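Local coordinates for uncharacterized protein (Staphylococcus aureus, PDB 4YBV) that probably hydrolyses thioesters, as a hot dog fold member of the thioesterase superfamily that assembles from four copies of the chain, at residues 15-25 and 51-60; 68-79 and 112-123. The protein carries 1 engineered substitution. All coordinates share one frame; numbering follows the deposited sequence.

Contact 1: 15-25 and 51-60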
loop_
_atom_site.group_PDB
_atom_site.type_symbol
_atom_site.label_atom_id
_atom_site.label_comp_id
_atom_site.label_asym_id
_atom_site.label_seq_id
_atom_site.Cartn_x
_atom_site.Cartn_y
_atom_site.Cartn_z
ATOM N N ILE A 15 -6.754 -14.149 -21.555
ATOM C CA ILE A 15 -7.890 -14.201 -20.651
ATOM C C ILE A 15 -8.390 -15.630 -20.586
ATOM O O ILE A 15 -8.969 -16.098 -21.548
ATOM C CB ILE A 15 -9.052 -13.323 -21.108
ATOM C CG1 ILE A 15 -8.627 -11.888 -21.313
ATOM C CG2 ILE A 15 -10.200 -13.382 -20.100
ATOM C CD1 ILE A 15 -8.049 -11.340 -20.109
ATOM N N ASP A 16 -8.159 -16.319 -19.469
ATOM C CA ASP A 16 -8.614 -17.693 -19.346
ATOM C C ASP A 16 -10.090 -17.792 -18.953
ATOM O O ASP A 16 -10.759 -18.764 -19.329
ATOM C CB ASP A 16 -7.736 -18.438 -18.357
ATOM C CG ASP A 16 -6.300 -18.484 -18.813
ATOM O OD1 ASP A 16 -6.026 -18.681 -20.032
ATOM O OD2 ASP A 16 -5.441 -18.251 -17.967
ATOM N N HIS A 17 -10.588 -16.800 -18.215
ATOM C CA HIS A 17 -11.975 -16.792 -17.747
ATOM C C HIS A 17 -12.361 -15.418 -17.237
ATOM O O HIS A 17 -11.546 -14.705 -16.614
ATOM C CB HIS A 17 -12.208 -17.826 -16.630
ATOM C CG HIS A 17 -13.595 -17.805 -16.053
ATOM N ND1 HIS A 17 -14.733 -17.922 -16.829
ATOM C CD2 HIS A 17 -14.029 -17.682 -14.771
ATOM C CE1 HIS A 17 -15.800 -17.868 -16.049
ATOM N NE2 HIS A 17 -15.405 -17.732 -14.798
ATOM N N GLN A 18 -13.621 -15.077 -17.491
ATOM C CA GLN A 18 -14.237 -13.838 -17.053
ATOM C C GLN A 18 -15.666 -14.104 -16.610
ATOM O O GLN A 18 -16.409 -14.760 -17.329
ATOM C CB GLN A 18 -14.309 -12.830 -18.195
ATOM C CG GLN A 18 -13.070 -12.126 -18.542
ATOM C CD GLN A 18 -13.284 -11.261 -19.775
ATOM O OE1 GLN A 18 -13.121 -10.048 -19.728
ATOM N NE2 GLN A 18 -13.647 -11.887 -20.880
ATOM N N GLU A 19 -16.065 -13.568 -15.476
ATOM C CA GLU A 19 -17.494 -13.459 -15.150
ATOM C C GLU A 19 -17.612 -12.212 -14.323
ATOM O O GLU A 19 -16.607 -11.659 -13.932
ATOM C CB GLU A 19 -18.022 -14.690 -14.411
ATOM C CG GLU A 19 -17.087 -15.255 -13.335
ATOM C CD GLU A 19 -17.672 -16.476 -12.621
ATOM O OE1 GLU A 19 -17.066 -17.581 -12.664
ATOM O OE2 GLU A 19 -18.742 -16.307 -12.019
ATOM N N ASP A 20 -18.817 -11.743 -14.070
ATOM C CA ASP A 20 -18.945 -10.528 -13.270
ATOM C C ASP A 20 -18.204 -10.679 -11.933
ATOM O O ASP A 20 -18.345 -11.699 -11.254
ATOM C CB ASP A 20 -20.426 -10.184 -13.063
ATOM C CG ASP A 20 -21.007 -9.409 -14.249
ATOM O OD1 ASP A 20 -20.410 -9.460 -15.352
ATOM O OD2 ASP A 20 -22.042 -8.726 -14.079
ATOM N N GLY A 21 -17.351 -9.697 -11.605
ATOM C CA GLY A 21 -16.562 -9.726 -10.380
ATOM C C GLY A 21 -15.381 -10.676 -10.388
ATOM O O GLY A 21 -14.751 -10.924 -9.342
ATOM N N LEU A 22 -15.038 -11.215 -11.555
ATOM C CA LEU A 22 -13.950 -12.180 -11.569
ATOM C C LEU A 22 -13.230 -12.174 -12.908
ATOM O O LEU A 22 -13.863 -12.247 -13.989
ATOM C CB LEU A 22 -14.474 -13.585 -11.257
ATOM C CG LEU A 22 -13.495 -14.751 -11.278
ATOM C CD1 LEU A 22 -12.454 -14.625 -10.150
ATOM C CD2 LEU A 22 -14.260 -16.077 -11.204
ATOM N N VAL A 23 -11.906 -12.053 -12.843
ATOM C CA VAL A 23 -11.086 -12.150 -14.048
ATOM C C VAL A 23 -9.872 -13.045 -13.819
ATOM O O VAL A 23 -9.146 -12.909 -12.845
ATOM C CB VAL A 23 -10.623 -10.762 -14.525
ATOM C CG1 VAL A 23 -9.741 -10.903 -15.765
ATOM C CG2 VAL A 23 -11.820 -9.909 -14.840
ATOM N N VAL A 24 -9.652 -13.976 -14.720
ATOM C CA VAL A 24 -8.492 -14.830 -14.627
ATOM C C VAL A 24 -7.697 -14.591 -15.909
ATOM O O VAL A 24 -8.193 -14.877 -17.009
ATOM C CB VAL A 24 -8.901 -16.342 -14.444
ATOM C CG1 VAL A 24 -7.682 -17.230 -14.197
ATOM C CG2 VAL A 24 -9.917 -16.479 -13.288
ATOM N N ILE A 25 -6.492 -14.033 -15.768
ATOM C CA ILE A 25 -5.570 -13.810 -16.910
ATOM C C ILE A 25 -4.217 -14.405 -16.660
ATOM O O ILE A 25 -3.691 -14.277 -15.570
ATOM C CB ILE A 25 -5.293 -12.318 -17.170
ATOM C CG1 ILE A 25 -6.505 -11.479 -16.928
ATOM C CG2 ILE A 25 -4.784 -12.093 -18.562
ATOM C CD1 ILE A 25 -6.210 -10.065 -17.292
ATOM N N THR A 51 -3.862 -5.107 -15.107
ATOM C CA THR A 51 -4.650 -5.465 -16.296
ATOM C C THR A 51 -5.922 -6.230 -15.882
ATOM O O THR A 51 -7.020 -5.947 -16.367
ATOM C CB THR A 51 -3.834 -6.315 -17.283
ATOM O OG1 THR A 51 -2.649 -5.579 -17.676
ATOM C CG2 THR A 51 -4.677 -6.653 -18.515
ATOM N N ALA A 52 -5.761 -7.175 -14.959
ATOM C CA ALA A 52 -6.888 -8.019 -14.550
ATOM C C ALA A 52 -7.971 -7.173 -13.914
ATOM O O ALA A 52 -9.157 -7.315 -14.265
ATOM C CB ALA A 52 -6.419 -9.151 -13.602
ATOM N N CYS A 53 -7.628 -6.251 -13.002
ATOM C CA CYS A 53 -8.783 -5.575 -12.424
ATOM C C CYS A 53 -9.298 -4.409 -13.287
ATOM O O CYS A 53 -10.469 -4.041 -13.185
ATOM C CB CYS A 53 -8.538 -5.127 -10.985
ATOM S SG CYS A 53 -7.021 -4.434 -10.554
ATOM N N SER A 54 -8.473 -3.877 -14.178
ATOM C CA SER A 54 -8.963 -2.973 -15.226
ATOM C C SER A 54 -10.033 -3.654 -16.143
ATOM O O SER A 54 -11.132 -3.104 -16.375
ATOM C CB SER A 54 -7.769 -2.470 -16.061
ATOM O OG SER A 54 -8.172 -1.561 -17.068
ATOM N N LEU A 55 -9.705 -4.848 -16.652
ATOM C CA LEU A 55 -10.665 -5.646 -17.414
ATOM C C LEU A 55 -11.936 -5.936 -16.598
ATOM O O LEU A 55 -13.048 -5.803 -17.108
ATOM C CB LEU A 55 -10.025 -6.949 -17.867
ATOM C CG LEU A 55 -8.924 -6.767 -18.905
ATOM C CD1 LEU A 55 -8.164 -8.046 -19.123
ATOM C CD2 LEU A 55 -9.467 -6.230 -20.224
ATOM N N GLY A 56 -11.762 -6.331 -15.339
ATOM C CA GLY A 56 -12.911 -6.597 -14.475
ATOM C C GLY A 56 -13.853 -5.417 -14.313
ATOM O O GLY A 56 -15.085 -5.533 -14.514
ATOM N N SER A 57 -13.285 -4.269 -13.957
ATOM C CA SER A 57 -14.110 -3.109 -13.733
ATOM C C SER A 57 -14.774 -2.676 -15.040
ATOM O O SER A 57 -15.944 -2.251 -15.032
ATOM C CB SER A 57 -13.301 -1.962 -13.123
ATOM O OG SER A 57 -13.061 -2.215 -11.755
ATOM N N ALA A 58 -14.050 -2.803 -16.159
ATOM C CA ALA A 58 -14.622 -2.501 -17.467
ATOM C C ALA A 58 -15.826 -3.417 -17.758
ATOM O O ALA A 58 -16.839 -2.951 -18.267
ATOM C CB ALA A 58 -13.574 -2.641 -18.568
ATOM N N ASN A 59 -15.712 -4.700 -17.414
ATOM C CA ASN A 59 -16.816 -5.651 -17.574
ATOM C C ASN A 59 -18.016 -5.350 -16.672
ATOM O O ASN A 59 -19.130 -5.758 -16.989
ATOM C CB ASN A 59 -16.352 -7.091 -17.304
ATOM C CG ASN A 59 -15.487 -7.631 -18.406
ATOM O OD1 ASN A 59 -15.534 -7.116 -19.523
ATOM N ND2 ASN A 59 -14.681 -8.685 -18.114
ATOM N N LEU A 60 -17.787 -4.674 -15.542
ATOM C CA LEU A 60 -18.882 -4.394 -14.609
ATOM C C LEU A 60 -19.629 -3.075 -14.842
ATOM O O LEU A 60 -20.656 -2.820 -14.215
ATOM C CB LEU A 60 -18.357 -4.382 -13.172
ATOM C CG LEU A 60 -17.941 -5.700 -12.524
ATOM C CD1 LEU A 60 -17.436 -5.398 -11.147
ATOM C CD2 LEU A 60 -19.082 -6.715 -12.477
HETATM O O HOH W 1 -14.946 -9.855 -15.725
HETATM O O HOH W 2 -15.966 -8.267 -13.640
#
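Asn-59 and Gln-18 join helix 51-60 to the hairpin 15-25 through a single direct hydrogen bond, and an oddly angled one: Asn-59 ND2 gives its proton to Gln-18 OE1 at 2.6 Å, but from above the carbonyl plane, 52° out of it. The bond is nearly straight and lies in Asn-59's own amide plane; the two amides are turned 56° apart. In the hot dog fold the long helix lies against the sheet; here its last turns meet the first two strands. The same Asn-59 ND2 also donates to water 1, which donates in turn to Glu-19 O, while water 2 accepts from Gly-21 N and donates to Gly-56 O. The extended glutamine thus reaches across to Asn-59, and two waters bridge to backbone groups nearby. Beyond the waters, at the turn, Leu-60 CD2 lies 3.8 Å from Asp-20 CG. Gly-21, with positive phi, takes a corner of the type II turn that a residue without a side chain adopts easily.

Val-23 and Ile-25 form the buried, apolar part. Val-23 turns CG2 onto Gly-56, 3.5 Å from its CA; glycine, with only hydrogens there, lets the methyl sit directly on the helix backbone. Along its other edge strand 22-28 pairs with 85-95, Val-23 with Ala-90. Ile-25, its chain running on extended from CG1 (chi2 -176°), pushes CD1 between Ala-52 and Leu-55. Leu-55 CD1 receives two methyls tightly, Ile-25 CD1 at 3.4 Å and, tip to tip at the exposed margin, Ile-15 CD1 also at 3.4 Å.

Contact 2: 68-79 and 112-123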
loop_
_atom_site.group_PDB
_atom_site.type_symbol
_atom_site.label_atom_id
_atom_site.label_comp_id
_atom_site.label_asym_id
_atom_site.label_seq_id
_atom_site.Cartn_x
_atom_site.Cartn_y
_atom_site.Cartn_z
ATOM N N PRO A 68 -13.121 2.861 -16.620
ATOM C CA PRO A 68 -12.379 2.542 -15.396
ATOM C C PRO A 68 -10.945 3.125 -15.466
ATOM O O PRO A 68 -10.296 3.117 -16.518
ATOM C CB PRO A 68 -12.370 1.006 -15.387
ATOM C CG PRO A 68 -12.367 0.635 -16.859
ATOM C CD PRO A 68 -13.156 1.725 -17.565
ATOM N N LEU A 69 -10.461 3.622 -14.339
ATOM C CA LEU A 69 -9.131 4.220 -14.277
ATOM C C LEU A 69 -8.395 3.736 -13.021
ATOM O O LEU A 69 -8.855 4.016 -11.904
ATOM C CB LEU A 69 -9.288 5.741 -14.279
ATOM C CG LEU A 69 -8.219 6.777 -14.572
ATOM C CD1 LEU A 69 -8.889 7.964 -15.229
ATOM C CD2 LEU A 69 -7.633 7.215 -13.280
ATOM N N GLY A 70 -7.278 3.016 -13.184
ATOM C CA GLY A 70 -6.487 2.567 -12.038
ATOM C C GLY A 70 -6.140 3.764 -11.172
ATOM O O GLY A 70 -5.689 4.773 -11.702
ATOM N N LEU A 71 -6.374 3.688 -9.859
ATOM C CA LEU A 71 -6.122 4.823 -8.973
ATOM C C LEU A 71 -4.948 4.511 -8.043
ATOM O O LEU A 71 -4.022 5.313 -7.904
ATOM C CB LEU A 71 -7.375 5.167 -8.140
ATOM C CG LEU A 71 -7.311 6.418 -7.262
ATOM C CD1 LEU A 71 -7.126 7.643 -8.134
ATOM C CD2 LEU A 71 -8.563 6.576 -6.388
ATOM N N GLU A 72 -5.004 3.329 -7.437
ATOM C CA GLU A 72 -4.025 2.916 -6.422
ATOM C C GLU A 72 -3.802 1.415 -6.553
ATOM O O GLU A 72 -4.749 0.662 -6.711
ATOM C CB GLU A 72 -4.517 3.268 -5.001
ATOM C CG GLU A 72 -3.398 3.637 -4.017
ATOM C CD GLU A 72 -2.778 2.405 -3.399
ATOM O OE1 GLU A 72 -3.435 1.331 -3.495
ATOM O OE2 GLU A 72 -1.632 2.491 -2.873
ATOM N N MET A 73 -2.557 0.980 -6.505
ATOM C CA MET A 73 -2.231 -0.441 -6.617
ATOM C C MET A 73 -1.237 -0.772 -5.541
ATOM O O MET A 73 -0.301 0.007 -5.311
ATOM C CB MET A 73 -1.607 -0.778 -7.982
ATOM C CG MET A 73 -2.489 -0.480 -9.183
ATOM S SD MET A 73 -3.805 -1.735 -9.333
ATOM C CE MET A 73 -5.081 -0.712 -10.072
ATOM N N ASN A 74 -1.371 -1.916 -4.902
ATOM C CA ASN A 74 -0.322 -2.320 -3.983
ATOM C C ASN A 74 -0.107 -3.820 -4.054
ATOM O O ASN A 74 -1.017 -4.576 -4.417
ATOM C CB ASN A 74 -0.632 -1.859 -2.549
ATOM C CG ASN A 74 -2.007 -2.351 -2.044
ATOM O OD1 ASN A 74 -2.182 -3.538 -1.710
ATOM N ND2 ASN A 74 -2.959 -1.438 -1.975
ATOM N N ALA A 75 1.097 -4.249 -3.689
ATOM C CA ALA A 75 1.553 -5.620 -3.948
ATOM C C ALA A 75 2.588 -6.117 -2.922
ATOM O O ALA A 75 3.477 -5.362 -2.513
ATOM C CB ALA A 75 2.139 -5.691 -5.326
ATOM N N ASN A 76 2.465 -7.386 -2.526
ATOM C CA ASN A 76 3.490 -8.136 -1.817
ATOM C C ASN A 76 3.994 -9.203 -2.739
ATOM O O ASN A 76 3.214 -10.009 -3.283
ATOM C CB ASN A 76 2.981 -8.832 -0.536
ATOM C CG ASN A 76 2.912 -7.922 0.652
ATOM O OD1 ASN A 76 1.952 -7.155 0.795
ATOM N ND2 ASN A 76 3.875 -8.041 1.556
ATOM N N HIS A 77 5.308 -9.249 -2.878
ATOM C CA HIS A 77 5.983 -10.283 -3.636
ATOM C C HIS A 77 6.305 -11.442 -2.681
ATOM O O HIS A 77 6.829 -11.199 -1.587
ATOM C CB HIS A 77 7.251 -9.684 -4.306
ATOM C CG HIS A 77 6.946 -8.602 -5.318
ATOM N ND1 HIS A 77 6.135 -8.816 -6.416
ATOM C CD2 HIS A 77 7.349 -7.311 -5.397
ATOM C CE1 HIS A 77 6.073 -7.713 -7.135
ATOM N NE2 HIS A 77 6.792 -6.778 -6.533
ATOM N N ILE A 78 5.985 -12.676 -3.083
ATOM C CA ILE A 78 6.056 -13.838 -2.182
ATOM C C ILE A 78 7.081 -14.850 -2.660
ATOM O O ILE A 78 8.218 -14.811 -2.236
ATOM C CB ILE A 78 4.695 -14.576 -2.034
ATOM C CG1 ILE A 78 3.567 -13.622 -1.654
ATOM C CG2 ILE A 78 4.788 -15.721 -1.007
ATOM C CD1 ILE A 78 3.748 -12.975 -0.322
ATOM N N HIS A 79 6.683 -15.754 -3.548
ATOM C CA HIS A 79 7.625 -16.670 -4.183
ATOM C C HIS A 79 8.007 -16.143 -5.546
ATOM O O HIS A 79 7.500 -15.128 -5.986
ATOM C CB HIS A 79 7.035 -18.073 -4.339
ATOM C CG HIS A 79 6.845 -18.800 -3.043
ATOM N ND1 HIS A 79 5.632 -18.843 -2.382
ATOM C CD2 HIS A 79 7.712 -19.519 -2.287
ATOM C CE1 HIS A 79 5.763 -19.557 -1.276
ATOM N NE2 HIS A 79 7.013 -19.980 -1.198
ATOM N N GLN A 112 2.000 -21.870 -6.192
ATOM C CA GLN A 112 2.567 -20.967 -5.176
ATOM C C GLN A 112 2.150 -19.540 -5.455
ATOM O O GLN A 112 2.123 -19.121 -6.620
ATOM C CB GLN A 112 4.096 -21.048 -5.176
ATOM C CG GLN A 112 4.669 -22.393 -4.845
ATOM C CD GLN A 112 6.169 -22.354 -4.906
ATOM O OE1 GLN A 112 6.752 -22.221 -5.982
ATOM N NE2 GLN A 112 6.805 -22.403 -3.744
ATOM N N LEU A 113 1.821 -18.796 -4.403
ATOM C CA LEU A 113 1.575 -17.392 -4.544
ATOM C C LEU A 113 2.902 -16.714 -4.924
ATOM O O LEU A 113 3.907 -16.884 -4.255
ATOM C CB LEU A 113 1.022 -16.779 -3.247
ATOM C CG LEU A 113 -0.486 -16.684 -3.133
ATOM C CD1 LEU A 113 -0.826 -16.155 -1.765
ATOM C CD2 LEU A 113 -1.038 -15.781 -4.223
ATOM N N ILE A 114 2.875 -15.957 -6.013
ATOM C CA ILE A 114 4.013 -15.180 -6.462
ATOM C C ILE A 114 3.851 -13.726 -5.993
ATOM O O ILE A 114 4.814 -13.089 -5.555
ATOM C CB ILE A 114 4.139 -15.250 -8.001
ATOM C CG1 ILE A 114 4.337 -16.690 -8.431
ATOM C CG2 ILE A 114 5.322 -14.475 -8.483
ATOM C CD1 ILE A 114 5.511 -17.344 -7.780
ATOM N N THR A 115 2.620 -13.228 -6.102
ATOM C CA THR A 115 2.286 -11.827 -5.765
ATOM C C THR A 115 0.877 -11.760 -5.235
ATOM O O THR A 115 -0.013 -12.376 -5.809
ATOM C CB THR A 115 2.357 -10.893 -6.999
ATOM O OG1 THR A 115 3.656 -11.010 -7.601
ATOM C CG2 THR A 115 2.158 -9.432 -6.613
ATOM N N VAL A 116 0.634 -10.972 -4.212
ATOM C CA VAL A 116 -0.698 -10.745 -3.692
ATOM C C VAL A 116 -0.897 -9.244 -3.781
ATOM O O VAL A 116 -0.024 -8.504 -3.440
ATOM C CB VAL A 116 -0.926 -11.314 -2.307
ATOM C CG1 VAL A 116 0.092 -10.814 -1.349
ATOM C CG2 VAL A 116 -2.258 -10.907 -1.806
ATOM N N MET A 117 -2.024 -8.814 -4.299
ATOM C CA MET A 117 -2.260 -7.449 -4.588
ATOM C C MET A 117 -3.625 -6.913 -4.327
ATOM O O MET A 117 -4.583 -7.633 -4.401
ATOM C CB MET A 117 -2.202 -7.302 -6.110
ATOM C CG MET A 117 -0.927 -6.991 -6.794
ATOM S SD MET A 117 -0.981 -6.805 -8.594
ATOM C CE MET A 117 -1.691 -5.234 -8.878
ATOM N N ARG A 118 -3.704 -5.628 -4.091
ATOM C CA ARG A 118 -5.043 -5.013 -4.034
ATOM C C ARG A 118 -5.016 -3.836 -4.980
ATOM O O ARG A 118 -3.998 -3.137 -5.074
ATOM C CB ARG A 118 -5.435 -4.593 -2.594
ATOM C CG ARG A 118 -6.921 -4.161 -2.387
ATOM C CD ARG A 118 -7.309 -4.070 -0.890
ATOM N NE ARG A 118 -6.637 -2.926 -0.320
ATOM C CZ ARG A 118 -5.573 -2.982 0.479
ATOM N NH1 ARG A 118 -5.091 -4.151 0.885
ATOM N NH2 ARG A 118 -4.999 -1.857 0.868
ATOM N N GLY A 119 -6.097 -3.633 -5.718
ATOM C CA GLY A 119 -6.201 -2.473 -6.576
ATOM C C GLY A 119 -7.470 -1.666 -6.438
ATOM O O GLY A 119 -8.552 -2.195 -6.240
ATOM N N THR A 120 -7.320 -0.362 -6.520
ATOM C CA THR A 120 -8.418 0.566 -6.461
ATOM C C THR A 120 -8.599 1.301 -7.761
ATOM O O THR A 120 -7.709 2.057 -8.200
ATOM C CB THR A 120 -8.231 1.610 -5.384
ATOM O OG1 THR A 120 -8.024 0.956 -4.137
ATOM C CG2 THR A 120 -9.473 2.501 -5.334
ATOM N N VAL A 121 -9.778 1.090 -8.348
ATOM C CA VAL A 121 -10.103 1.599 -9.671
ATOM C C VAL A 121 -11.195 2.658 -9.623
ATOM O O VAL A 121 -12.311 2.369 -9.207
ATOM C CB VAL A 121 -10.572 0.469 -10.618
ATOM C CG1 VAL A 121 -10.971 1.050 -11.980
ATOM C CG2 VAL A 121 -9.516 -0.585 -10.740
ATOM N N ALA A 122 -10.883 3.868 -10.084
ATOM C CA ALA A 122 -11.866 4.944 -10.122
ATOM C C ALA A 122 -12.767 4.770 -11.341
ATOM O O ALA A 122 -12.283 4.403 -12.422
ATOM C CB ALA A 122 -11.175 6.308 -10.161
ATOM N N ILE A 123 -14.071 5.010 -11.181
ATOM C CA ILE A 123 -14.975 4.910 -12.326
ATOM C C ILE A 123 -15.326 6.330 -12.765
ATOM O O ILE A 123 -15.934 7.090 -12.011
ATOM C CB ILE A 123 -16.247 4.073 -11.999
ATOM C CG1 ILE A 123 -15.877 2.775 -11.273
ATOM C CG2 ILE A 123 -17.009 3.730 -13.270
ATOM C CD1 ILE A 123 -14.994 1.849 -12.075
HETATM O O HOH W 3 -5.590 -0.631 -3.711
#
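Asn-74 and Arg-118 face each other as a hydrogen-bonded antiparallel pair, each backbone N donating to the other's O at 2.9 Å. Above the strands Asn-74 ND2 lies over one face of the guanidinium, 3.5 Å from Arg-118 NH2, the planes 54° apart. Chi1 of 55° puts CG of the asparagine between its backbone N and carbonyl carbon, bringing the amide over Arg-118. Asn-74 ND2 donates to the syn lone pair of Glu-72 OE1, and water 3 links that oxygen to Thr-120 OG1. Polar residues suit this face of the hot dog sheet because other subunits cover it: Asn-74 OD1 and Asn-76 OD1 accept from Arg-118 of a third subunit, and Arg-118 NE and Thr-120 OG1 bond Asn-76 of that subunit. The opposite face carries Met-73, Ala-75 and Met-117, facing helix 42-60; Met-73 SD rests 3.7 Å from Gly-119 CA, a glycine, so the sulfur lies against bare backbone. Toward the start of strand 67-77, Leu-71 N and Glu-72 N both donate to Thr-120 O, a classic beta bulge. At the other end Leu-113 O accepts from His-79 N at 3.1 Å and from His-79 ND1, in the ring plane, at 3.2 Å, with Gln-112 NE2 over the ring face.

How the contacts relate
From the N terminus, the chain first lays down the hairpin at 15-25 and then enters helix 42-60; contact 1 closes that loop, whose closest ends are 26 residues apart. Strand 67-77 follows the helix, and two further strands come before 113-124 returns beside it, so contact 2 closes a second, later loop, 33 residues apart at the nearest ends. The loops are in series, neither nested nor crossed. Contact 1 holds the helix to one border of the six-stranded sheet, and contact 2 makes the other border within the chain, where a neighbouring subunit extends the sheet. The helix joins them directly, since Ser-57 packs on Pro-68 and Val-121, and Ala-58 also meets Pro-68.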